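Local coordinates for protein protelomerase (Agrobacterium tumefaciens, PDB 4F43) that resolves replicated telomeres into covalently closed DNA hairpin ends, acting as a protelomerase that both generates and protects them, this chain including its catalytic domain, at residues I145-E157 and P259-V271. The protein carries 1 engineered substitution. Residues are numbered along the deposited sequence; the frame is centred on the assembly and turned at random.
Sequences IGLIGMTGRAPYE and PKPYGLRHLYAEV. Engineered in segment 145-157: Ala154 (natural residue Arg). With nucleotides of chain B.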
ATOM      1  N   ILE A 145      -5.689   4.885  12.732  1.00 28.21           N
ATOM      2  CA  ILE A 145      -5.383   6.137  12.045  1.00 25.75           C
ATOM      3  C   ILE A 145      -4.226   6.872  12.714  1.00 22.91           C
ATOM      4  O   ILE A 145      -3.260   7.271  12.056  1.00 30.38           O
ATOM      5  CB  ILE A 145      -6.602   7.074  12.026  1.00 25.03           C
ATOM      6  CG1 ILE A 145      -7.807   6.372  11.404  1.00 21.63           C
ATOM      7  CG2 ILE A 145      -6.277   8.358  11.275  1.00 22.86           C
ATOM      8  CD1 ILE A 145      -9.120   7.032  11.733  1.00 27.71           C
ATOM      9  N   GLY A 146      -4.337   7.048  14.027  1.00 17.60           N
ATOM     10  CA  GLY A 146      -3.302   7.708  14.799  1.00 19.12           C
ATOM     11  C   GLY A 146      -1.972   6.991  14.691  1.00 21.98           C
ATOM     12  O   GLY A 146      -0.914   7.619  14.676  1.00 24.41           O
ATOM     13  N   LEU A 147      -2.030   5.665  14.611  1.00 24.19           N
ATOM     14  CA  LEU A 147      -0.830   4.852  14.463  1.00 21.08           C
ATOM     15  C   LEU A 147      -0.194   5.091  13.098  1.00 17.35           C
ATOM     16  O   LEU A 147       1.027   5.154  12.981  1.00 15.76           O
ATOM     17  CB  LEU A 147      -1.162   3.371  14.650  1.00 29.04           C
ATOM     18  CG  LEU A 147      -0.255   2.587  15.599  1.00 24.35           C
ATOM     19  CD1 LEU A 147       0.065   3.413  16.829  1.00 17.43           C
ATOM     20  CD2 LEU A 147      -0.925   1.282  15.998  1.00 26.85           C
ATOM     21  N   ILE A 148      -1.028   5.226  12.071  1.00 27.64           N
ATOM     22  CA  ILE A 148      -0.545   5.555  10.735  1.00 15.90           C
ATOM     23  C   ILE A 148       0.135   6.917  10.750  1.00 21.93           C
ATOM     24  O   ILE A 148       1.195   7.100  10.151  1.00 28.67           O
ATOM     25  CB  ILE A 148      -1.689   5.575   9.700  1.00 15.25           C
ATOM     26  CG1 ILE A 148      -2.328   4.193   9.579  1.00 20.55           C
ATOM     27  CG2 ILE A 148      -1.178   6.037   8.342  1.00 14.66           C
ATOM     28  CD1 ILE A 148      -3.485   4.138   8.605  1.00 28.94           C
ATOM     29  N   GLY A 149      -0.475   7.870  11.447  1.00 22.95           N
ATOM     30  CA  GLY A 149       0.069   9.214  11.522  1.00 24.83           C
ATOM     31  C   GLY A 149       1.368   9.302  12.301  1.00 29.14           C
ATOM     32  O   GLY A 149       2.237  10.114  11.981  1.00 27.81           O
ATOM     33  N   MET A 150       1.508   8.460  13.321  1.00 39.50           N
ATOM     34  CA  MET A 150       2.658   8.529  14.222  1.00 32.73           C
ATOM     35  C   MET A 150       3.843   7.660  13.797  1.00 35.79           C
ATOM     36  O   MET A 150       4.970   8.146  13.699  1.00 37.02           O
ATOM     37  CB  MET A 150       2.240   8.179  15.653  1.00 24.20           C
ATOM     38  CG  MET A 150       1.330   9.208  16.319  1.00 25.26           C
ATOM     39  SD  MET A 150       2.161  10.754  16.752  1.00 54.11           S
ATOM     40  CE  MET A 150       1.670  11.817  15.396  1.00 20.15           C
ATOM     41  N   THR A 151       3.594   6.377  13.553  1.00 43.59           N
ATOM     42  CA  THR A 151       4.677   5.459  13.202  1.00 46.84           C
ATOM     43  C   THR A 151       4.928   5.398  11.696  1.00 48.70           C
ATOM     44  O   THR A 151       5.982   4.946  11.253  1.00 52.19           O
ATOM     45  CB  THR A 151       4.439   4.034  13.757  1.00 44.45           C
ATOM     46  OG1 THR A 151       5.684   3.328  13.818  1.00 48.58           O
ATOM     47  CG2 THR A 151       3.470   3.266  12.878  1.00 40.07           C
ATOM     48  N   GLY A 152       3.951   5.847  10.915  1.00 31.25           N
ATOM     49  CA  GLY A 152       4.122   5.989   9.480  1.00 21.41           C
ATOM     50  C   GLY A 152       3.975   4.727   8.654  1.00 29.58           C
ATOM     51  O   GLY A 152       4.242   4.737   7.454  1.00 33.87           O
ATOM     52  N   ARG A 153       3.549   3.636   9.282  1.00 14.89           N
ATOM     53  CA  ARG A 153       3.334   2.393   8.551  1.00 23.59           C
ATOM     54  C   ARG A 153       2.062   2.471   7.708  1.00 30.19           C
ATOM     55  O   ARG A 153       1.164   3.266   7.989  1.00 32.18           O
ATOM     56  CB  ARG A 153       3.274   1.197   9.505  1.00 14.24           C
ATOM     57  CG  ARG A 153       4.533   0.981  10.335  1.00 13.79           C
ATOM     58  CD  ARG A 153       5.789   1.016   9.479  1.00 19.38           C
ATOM     59  NE  ARG A 153       6.496   2.288   9.592  1.00 13.13           N
ATOM     60  CZ  ARG A 153       7.602   2.587   8.919  1.00 13.95           C
ATOM     61  NH1 ARG A 153       8.182   3.768   9.083  1.00 12.65           N
ATOM     62  NH2 ARG A 153       8.126   1.704   8.078  1.00 18.08           N
ATOM     63  N   ALA A 154       1.996   1.642   6.672  1.00 25.56           N
ATOM     64  CA  ALA A 154       0.847   1.606   5.775  1.00 22.42           C
ATOM     65  C   ALA A 154      -0.363   0.992   6.474  1.00 27.53           C
ATOM     66  O   ALA A 154      -0.204   0.190   7.394  1.00 35.16           O
ATOM     67  CB  ALA A 154       1.195   0.821   4.514  1.00 24.12           C
ATOM     68  N   PRO A 155      -1.577   1.381   6.046  1.00 32.68           N
ATOM     69  CA  PRO A 155      -2.832   0.856   6.600  1.00 29.27           C
ATOM     70  C   PRO A 155      -2.877  -0.671   6.667  1.00 22.29           C
ATOM     71  O   PRO A 155      -3.341  -1.217   7.665  1.00 28.40           O
ATOM     72  CB  PRO A 155      -3.879   1.372   5.614  1.00 25.77           C
ATOM     73  CG  PRO A 155      -3.313   2.661   5.138  1.00 19.32           C
ATOM     74  CD  PRO A 155      -1.823   2.453   5.064  1.00 26.62           C
ATOM     75  N   TYR A 156      -2.404  -1.345   5.625  1.00 19.65           N
ATOM     76  CA  TYR A 156      -2.379  -2.804   5.618  1.00 25.02           C
ATOM     77  C   TYR A 156      -1.451  -3.322   6.713  1.00 33.55           C
ATOM     78  O   TYR A 156      -1.822  -4.202   7.493  1.00 43.09           O
ATOM     79  CB  TYR A 156      -1.941  -3.331   4.250  1.00 18.58           C
ATOM     80  CG  TYR A 156      -2.051  -4.829   4.103  1.00 23.28           C
ATOM     81  CD1 TYR A 156      -3.290  -5.456   4.099  1.00 24.46           C
ATOM     82  CD2 TYR A 156      -0.917  -5.618   3.959  1.00 22.47           C
ATOM     83  CE1 TYR A 156      -3.397  -6.826   3.965  1.00 22.85           C
ATOM     84  CE2 TYR A 156      -1.014  -6.990   3.821  1.00 15.59           C
ATOM     85  CZ  TYR A 156      -2.256  -7.589   3.825  1.00 22.05           C
ATOM     86  OH  TYR A 156      -2.358  -8.954   3.689  1.00 23.81           O
ATOM     87  N   GLU A 157      -0.249  -2.756   6.770  1.00 25.37           N
ATOM     88  CA  GLU A 157       0.729  -3.114   7.789  1.00 28.82           C
ATOM     89  C   GLU A 157       0.176  -2.856   9.186  1.00 30.74           C
ATOM     90  O   GLU A 157       0.200  -3.738  10.042  1.00 23.75           O
ATOM     91  CB  GLU A 157       2.019  -2.316   7.592  1.00 28.30           C
ATOM     92  CG  GLU A 157       2.709  -2.555   6.259  1.00 27.14           C
ATOM     93  CD  GLU A 157       3.845  -1.581   6.011  1.00 23.60           C
ATOM     94  OE1 GLU A 157       3.916  -0.558   6.723  1.00 26.25           O
ATOM     95  OE2 GLU A 157       4.666  -1.840   5.107  1.00 28.92           O
ATOM     96  N   PRO A 259      -8.000  14.805   2.191  1.00 43.02           N
ATOM     97  CA  PRO A 259      -7.364  13.915   3.169  1.00 44.53           C
ATOM     98  C   PRO A 259      -7.438  12.443   2.770  1.00 39.39           C
ATOM     99  O   PRO A 259      -8.529  11.898   2.608  1.00 41.63           O
ATOM    100  CB  PRO A 259      -8.187  14.153   4.439  1.00 47.25           C
ATOM    101  CG  PRO A 259      -8.732  15.525   4.280  1.00 49.74           C
ATOM    102  CD  PRO A 259      -9.022  15.663   2.815  1.00 46.01           C
ATOM    103  N   LYS A 260      -6.278  11.815   2.615  1.00 33.47           N
ATOM    104  CA  LYS A 260      -6.199  10.385   2.345  1.00 20.83           C
ATOM    105  C   LYS A 260      -5.219   9.729   3.317  1.00 18.40           C
ATOM    106  O   LYS A 260      -4.216  10.336   3.690  1.00 22.09           O
ATOM    107  CB  LYS A 260      -5.787  10.126   0.892  1.00 19.89           C
ATOM    108  CG  LYS A 260      -6.935  10.241  -0.104  1.00 30.00           C
ATOM    109  CD  LYS A 260      -6.775  11.438  -1.030  1.00 32.46           C
ATOM    110  CE  LYS A 260      -6.070  11.058  -2.326  1.00 38.13           C
ATOM    111  NZ  LYS A 260      -4.678  10.571  -2.113  1.00 47.08           N
ATOM    112  N   PRO A 261      -5.517   8.488   3.737  1.00 20.33           N
ATOM    113  CA  PRO A 261      -4.730   7.747   4.732  1.00 26.67           C
ATOM    114  C   PRO A 261      -3.241   7.636   4.406  1.00 20.67           C
ATOM    115  O   PRO A 261      -2.428   7.531   5.324  1.00 16.83           O
ATOM    116  CB  PRO A 261      -5.371   6.357   4.713  1.00 33.41           C
ATOM    117  CG  PRO A 261      -6.781   6.610   4.312  1.00 30.62           C
ATOM    118  CD  PRO A 261      -6.719   7.741   3.323  1.00 29.87           C
ATOM    119  N   TYR A 262      -2.890   7.661   3.124  1.00 13.96           N
ATOM    120  CA  TYR A 262      -1.497   7.485   2.724  1.00 28.38           C
ATOM    121  C   TYR A 262      -0.694   8.783   2.812  1.00 41.22           C
ATOM    122  O   TYR A 262       0.537   8.762   2.822  1.00 47.12           O
ATOM    123  CB  TYR A 262      -1.401   6.885   1.319  1.00 29.79           C
ATOM    124  CG  TYR A 262      -0.167   6.034   1.108  1.00 29.29           C
ATOM    125  CD1 TYR A 262      -0.176   4.678   1.412  1.00 22.08           C
ATOM    126  CD2 TYR A 262       1.007   6.586   0.614  1.00 35.67           C
ATOM    127  CE1 TYR A 262       0.951   3.895   1.224  1.00 23.11           C
ATOM    128  CE2 TYR A 262       2.138   5.812   0.424  1.00 29.01           C
ATOM    129  CZ  TYR A 262       2.104   4.468   0.730  1.00 24.98           C
ATOM    130  OH  TYR A 262       3.226   3.694   0.541  1.00 30.98           O
ATOM    131  N   GLY A 263      -1.395   9.910   2.881  1.00 39.43           N
ATOM    132  CA  GLY A 263      -0.746  11.199   3.035  1.00 29.12           C
ATOM    133  C   GLY A 263      -0.021  11.305   4.363  1.00 20.94           C
ATOM    134  O   GLY A 263       0.966  12.032   4.493  1.00 20.24           O
ATOM    135  N   LEU A 264      -0.513  10.565   5.353  1.00 25.82           N
ATOM    136  CA  LEU A 264       0.088  10.544   6.681  1.00 22.62           C
ATOM    137  C   LEU A 264       1.474   9.905   6.651  1.00 31.18           C
ATOM    138  O   LEU A 264       2.318  10.196   7.493  1.00 31.43           O
ATOM    139  CB  LEU A 264      -0.815   9.790   7.658  1.00 16.34           C
ATOM    140  CG  LEU A 264      -2.225  10.353   7.849  1.00 19.01           C
ATOM    141  CD1 LEU A 264      -3.043   9.451   8.760  1.00 18.94           C
ATOM    142  CD2 LEU A 264      -2.161  11.764   8.407  1.00 18.24           C
ATOM    143  N   ARG A 265       1.694   9.028   5.676  1.00 22.92           N
ATOM    144  CA  ARG A 265       2.984   8.372   5.499  1.00 26.28           C
ATOM    145  C   ARG A 265       3.992   9.356   4.909  1.00 28.86           C
ATOM    146  O   ARG A 265       5.147   9.424   5.342  1.00 37.27           O
ATOM    147  CB  ARG A 265       2.826   7.145   4.595  1.00 29.43           C
ATOM    148  CG  ARG A 265       4.028   6.218   4.551  1.00 31.51           C
ATOM    149  CD  ARG A 265       3.601   4.821   4.121  1.00 32.49           C
ATOM    150  NE  ARG A 265       4.719   4.008   3.649  1.00 31.88           N
ATOM    151  CZ  ARG A 265       5.473   3.241   4.430  1.00 22.98           C
ATOM    152  NH1 ARG A 265       5.238   3.181   5.733  1.00 16.73           N
ATOM    153  NH2 ARG A 265       6.467   2.537   3.904  1.00 19.37           N
ATOM    154  N   HIS A 266       3.537  10.121   3.920  1.00 19.49           N
ATOM    155  CA  HIS A 266       4.338  11.185   3.329  1.00 29.82           C
ATOM    156  C   HIS A 266       4.729  12.209   4.390  1.00 37.95           C
ATOM    157  O   HIS A 266       5.905  12.561   4.531  1.00 48.29           O
ATOM    158  CB  HIS A 266       3.555  11.884   2.214  1.00 33.23           C
ATOM    159  CG  HIS A 266       3.303  11.023   1.015  1.00 27.79           C
ATOM    160  ND1 HIS A 266       2.837  11.532  -0.178  1.00 27.25           N
ATOM    161  CD2 HIS A 266       3.451   9.691   0.823  1.00 29.67           C
ATOM    162  CE1 HIS A 266       2.711  10.551  -1.054  1.00 33.40           C
ATOM    163  NE2 HIS A 266       3.076   9.424  -0.472  1.00 31.62           N
ATOM    164  N   LEU A 267       3.731  12.680   5.133  1.00 28.18           N
ATOM    165  CA  LEU A 267       3.954  13.653   6.195  1.00 22.01           C
ATOM    166  C   LEU A 267       4.882  13.089   7.268  1.00 20.71           C
ATOM    167  O   LEU A 267       5.714  13.807   7.823  1.00 42.58           O
ATOM    168  CB  LEU A 267       2.624  14.082   6.816  1.00 18.36           C
ATOM    169  CG  LEU A 267       2.698  15.181   7.876  1.00 20.35           C
ATOM    170  CD1 LEU A 267       3.336  16.437   7.299  1.00 14.33           C
ATOM    171  CD2 LEU A 267       1.316  15.484   8.434  1.00 15.50           C
ATOM    172  N   TYR A 268       4.730  11.800   7.554  1.00 20.71           N
ATOM    173  CA  TYR A 268       5.615  11.106   8.482  1.00 21.71           C
ATOM    174  C   TYR A 268       7.060  11.190   7.999  1.00 33.57           C
ATOM    175  O   TYR A 268       7.967  11.528   8.769  1.00 48.42           O
ATOM    176  CB  TYR A 268       5.179   9.647   8.628  1.00 20.83           C
ATOM    177  CG  TYR A 268       6.193   8.748   9.293  1.00 20.76           C
ATOM    178  CD1 TYR A 268       6.453   8.846  10.653  1.00 21.58           C
ATOM    179  CD2 TYR A 268       6.877   7.787   8.561  1.00 27.16           C
ATOM    180  CE1 TYR A 268       7.376   8.019  11.263  1.00 22.17           C
ATOM    181  CE2 TYR A 268       7.796   6.955   9.163  1.00 25.63           C
ATOM    182  CZ  TYR A 268       8.045   7.076  10.510  1.00 22.18           C
ATOM    183  OH  TYR A 268       8.965   6.247  11.106  1.00 20.91           O
ATOM    184  N   ALA A 269       7.260  10.895   6.716  1.00 34.76           N
ATOM    185  CA  ALA A 269       8.581  10.986   6.101  1.00 29.42           C
ATOM    186  C   ALA A 269       9.171  12.389   6.232  1.00 21.29           C
ATOM    187  O   ALA A 269      10.282  12.565   6.746  1.00 25.24           O
ATOM    188  CB  ALA A 269       8.514  10.571   4.642  1.00 33.49           C
ATOM    189  N   GLU A 270       8.411  13.379   5.775  1.00 16.19           N
ATOM    190  CA  GLU A 270       8.855  14.769   5.781  1.00 19.85           C
ATOM    191  C   GLU A 270       9.226  15.254   7.183  1.00 15.22           C
ATOM    192  O   GLU A 270      10.291  15.841   7.387  1.00 13.34           O
ATOM    193  CB  GLU A 270       7.765  15.668   5.195  1.00 20.82           C
ATOM    194  CG  GLU A 270       8.244  17.046   4.775  1.00 29.95           C
ATOM    195  CD  GLU A 270       8.902  17.039   3.408  1.00 39.44           C
ATOM    196  OE1 GLU A 270       9.014  15.952   2.804  1.00 37.93           O
ATOM    197  OE2 GLU A 270       9.301  18.123   2.932  1.00 55.71           O
ATOM    198  N   VAL A 271       8.341  15.002   8.143  1.00 24.45           N
ATOM    199  CA  VAL A 271       8.545  15.458   9.515  1.00 28.57           C
ATOM    200  C   VAL A 271       9.711  14.748  10.200  1.00 26.40           C
ATOM    201  O   VAL A 271      10.561  15.394  10.818  1.00 28.93           O
ATOM    202  CB  VAL A 271       7.265  15.302  10.363  1.00 30.11           C
ATOM    203  CG1 VAL A 271       7.557  15.585  11.828  1.00 24.13           C
ATOM    204  CG2 VAL A 271       6.172  16.224   9.846  1.00 30.07           C
TER
ATOM    205  P    DT B  23      -2.699  -0.772   1.925  1.00 23.63           P
ATOM    206  OP1  DT B  23      -2.122  -0.251   3.184  1.00 41.29           O
ATOM    207  OP2  DT B  23      -3.841  -1.710   1.970  1.00 25.83           O
ATOM    208  O5'  DT B  23      -3.118   0.468   1.008  1.00 23.10           O
ATOM    209  C5'  DT B  23      -2.220   1.558   0.830  1.00 22.77           C
ATOM    210  C4'  DT B  23      -2.785   2.567  -0.155  1.00 24.15           C
ATOM    211  O4'  DT B  23      -3.084   1.898  -1.408  1.00 22.88           O
ATOM    212  C3'  DT B  23      -4.086   3.244   0.275  1.00 22.71           C
ATOM    213  O3'  DT B  23      -4.038   4.629  -0.056  1.00 22.77           O
ATOM    214  C2'  DT B  23      -5.146   2.518  -0.542  1.00 23.01           C
ATOM    215  C1'  DT B  23      -4.370   2.298  -1.832  1.00 23.11           C
ATOM    216  N1   DT B  23      -4.946   1.261  -2.734  1.00 23.70           N
ATOM    217  C2   DT B  23      -5.416   1.655  -3.964  1.00 28.17           C
ATOM    218  O2   DT B  23      -5.384   2.808  -4.350  1.00 32.56           O
ATOM    219  N3   DT B  23      -5.926   0.644  -4.732  1.00 25.08           N
ATOM    220  C4   DT B  23      -6.017  -0.694  -4.408  1.00 31.55           C
ATOM    221  O4   DT B  23      -6.498  -1.517  -5.184  1.00 28.46           O
ATOM    222  C5   DT B  23      -5.507  -1.043  -3.105  1.00 31.78           C
ATOM    223  C7   DT B  23      -5.547  -2.465  -2.630  1.00 25.59           C
ATOM    224  C6   DT B  23      -5.004  -0.061  -2.342  1.00 24.14           C
ATOM    225  P    DG B  24      -5.236   5.609   0.376  1.00 31.55           P
ATOM    226  OP1  DG B  24      -4.660   6.948   0.636  1.00 41.15           O
ATOM    227  OP2  DG B  24      -6.030   4.926   1.423  1.00 31.86           O
ATOM    228  O5'  DG B  24      -6.140   5.701  -0.939  1.00 34.02           O
ATOM    229  C5'  DG B  24      -5.680   6.454  -2.055  1.00 31.00           C
ATOM    230  C4'  DG B  24      -6.734   6.510  -3.148  1.00 30.98           C
ATOM    231  O4'  DG B  24      -6.966   5.179  -3.678  1.00 33.78           O
ATOM    232  C3'  DG B  24      -8.106   7.027  -2.713  1.00 31.10           C
ATOM    233  O3'  DG B  24      -8.602   7.914  -3.709  1.00 31.65           O
ATOM    234  C2'  DG B  24      -8.948   5.757  -2.638  1.00 31.10           C
ATOM    235  C1'  DG B  24      -8.361   5.015  -3.826  1.00 31.88           C
ATOM    236  N9   DG B  24      -8.699   3.595  -3.896  1.00 31.73           N
ATOM    237  C8   DG B  24      -8.396   2.593  -3.005  1.00 31.94           C
ATOM    238  N7   DG B  24      -8.848   1.422  -3.371  1.00 32.90           N
ATOM    239  C5   DG B  24      -9.490   1.662  -4.580  1.00 34.54           C
ATOM    240  C6   DG B  24     -10.174   0.785  -5.460  1.00 38.93           C
ATOM    241  O6   DG B  24     -10.362  -0.436  -5.347  1.00 35.94           O
ATOM    242  N1   DG B  24     -10.672   1.460  -6.575  1.00 40.53           N
ATOM    243  C2   DG B  24     -10.526   2.808  -6.807  1.00 40.60           C
ATOM    244  N2   DG B  24     -11.070   3.289  -7.932  1.00 43.87           N
ATOM    245  N3   DG B  24      -9.890   3.636  -5.995  1.00 40.54           N
ATOM    246  C4   DG B  24      -9.402   2.994  -4.910  1.00 38.62           C
ATOM    247  P    DA B  13       1.834   7.363  -4.303  1.00 35.61           P
ATOM    248  OP1  DA B  13       1.450   7.860  -2.962  1.00 35.03           O
ATOM    249  OP2  DA B  13       2.428   8.287  -5.292  1.00 47.14           O
ATOM    250  O5'  DA B  13       2.838   6.135  -4.116  1.00 31.00           O
ATOM    251  C5'  DA B  13       2.419   4.984  -3.396  1.00 30.32           C
ATOM    252  C4'  DA B  13       3.521   3.941  -3.371  1.00 29.56           C
ATOM    253  O4'  DA B  13       3.281   2.964  -4.416  1.00 28.71           O
ATOM    254  C3'  DA B  13       4.924   4.482  -3.618  1.00 29.82           C
ATOM    255  O3'  DA B  13       5.860   3.760  -2.831  1.00 30.03           O
ATOM    256  C2'  DA B  13       5.134   4.220  -5.105  1.00 29.13           C
ATOM    257  C1'  DA B  13       4.412   2.887  -5.259  1.00 28.43           C
ATOM    258  N9   DA B  13       3.949   2.606  -6.613  1.00 28.26           N
ATOM    259  C8   DA B  13       3.650   3.501  -7.601  1.00 28.81           C
ATOM    260  N7   DA B  13       3.255   2.938  -8.719  1.00 29.04           N
ATOM    261  C5   DA B  13       3.297   1.580  -8.445  1.00 28.59           C
ATOM    262  C6   DA B  13       2.996   0.437  -9.211  1.00 29.06           C
ATOM    263  N6   DA B  13       2.573   0.469 -10.481  1.00 30.03           N
ATOM    264  N1   DA B  13       3.150  -0.763  -8.618  1.00 30.41           N
ATOM    265  C2   DA B  13       3.574  -0.820  -7.352  1.00 28.66           C
ATOM    266  N3   DA B  13       3.885   0.182  -6.533  1.00 30.14           N
ATOM    267  C4   DA B  13       3.723   1.362  -7.148  1.00 28.15           C
TER
HETATM  268  O   HOH W   1       6.608   0.608   5.948  1.00 27.10           O
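Gly152 fits beneath the ring of Tyr268 in a CH-pi contact, its CA 3.6 Å from the ring centroid; positive phi and the lack of a side chain let the ring lie flat on bare backbone. Tyr268 reaches this hollow because its CG stands anti to the backbone N (chi1 166°); Thr151 O rests over the same face, while the hydroxyl bonds Pro201 O. The axes of helices 145-151 and 263-271 approach to 8.0 Å at 30°, a closeness met at Gly149, where a second knob, Leu264, sets its CB against Gly149 CA and, 3.8 Å away, Ile148 CG2. Arg153 bends back so that NE donates to Thr151 O at 3.2 Å, NH1 also serving Ile290 O. The extended Arg265 lays its aliphatic chain along Gly152 O and gives it a bent NH1 bond, with its guanidinium nearly perpendicular to that of Arg153. Glu157 OE1 takes Ala154 N (engineered from arginine), and a water bridges Glu157 OE1 and Arg265 NH2. Neighbouring Glu157 probably eases the proximity of the two arginines, and the contact brings together two backbone N-H groups that bind successive phosphates of chain B: Tyr156 N, starting helix 155-161, at DT23 OP1, and Tyr262 N, just ahead of helix 263-276, at DG24 OP1.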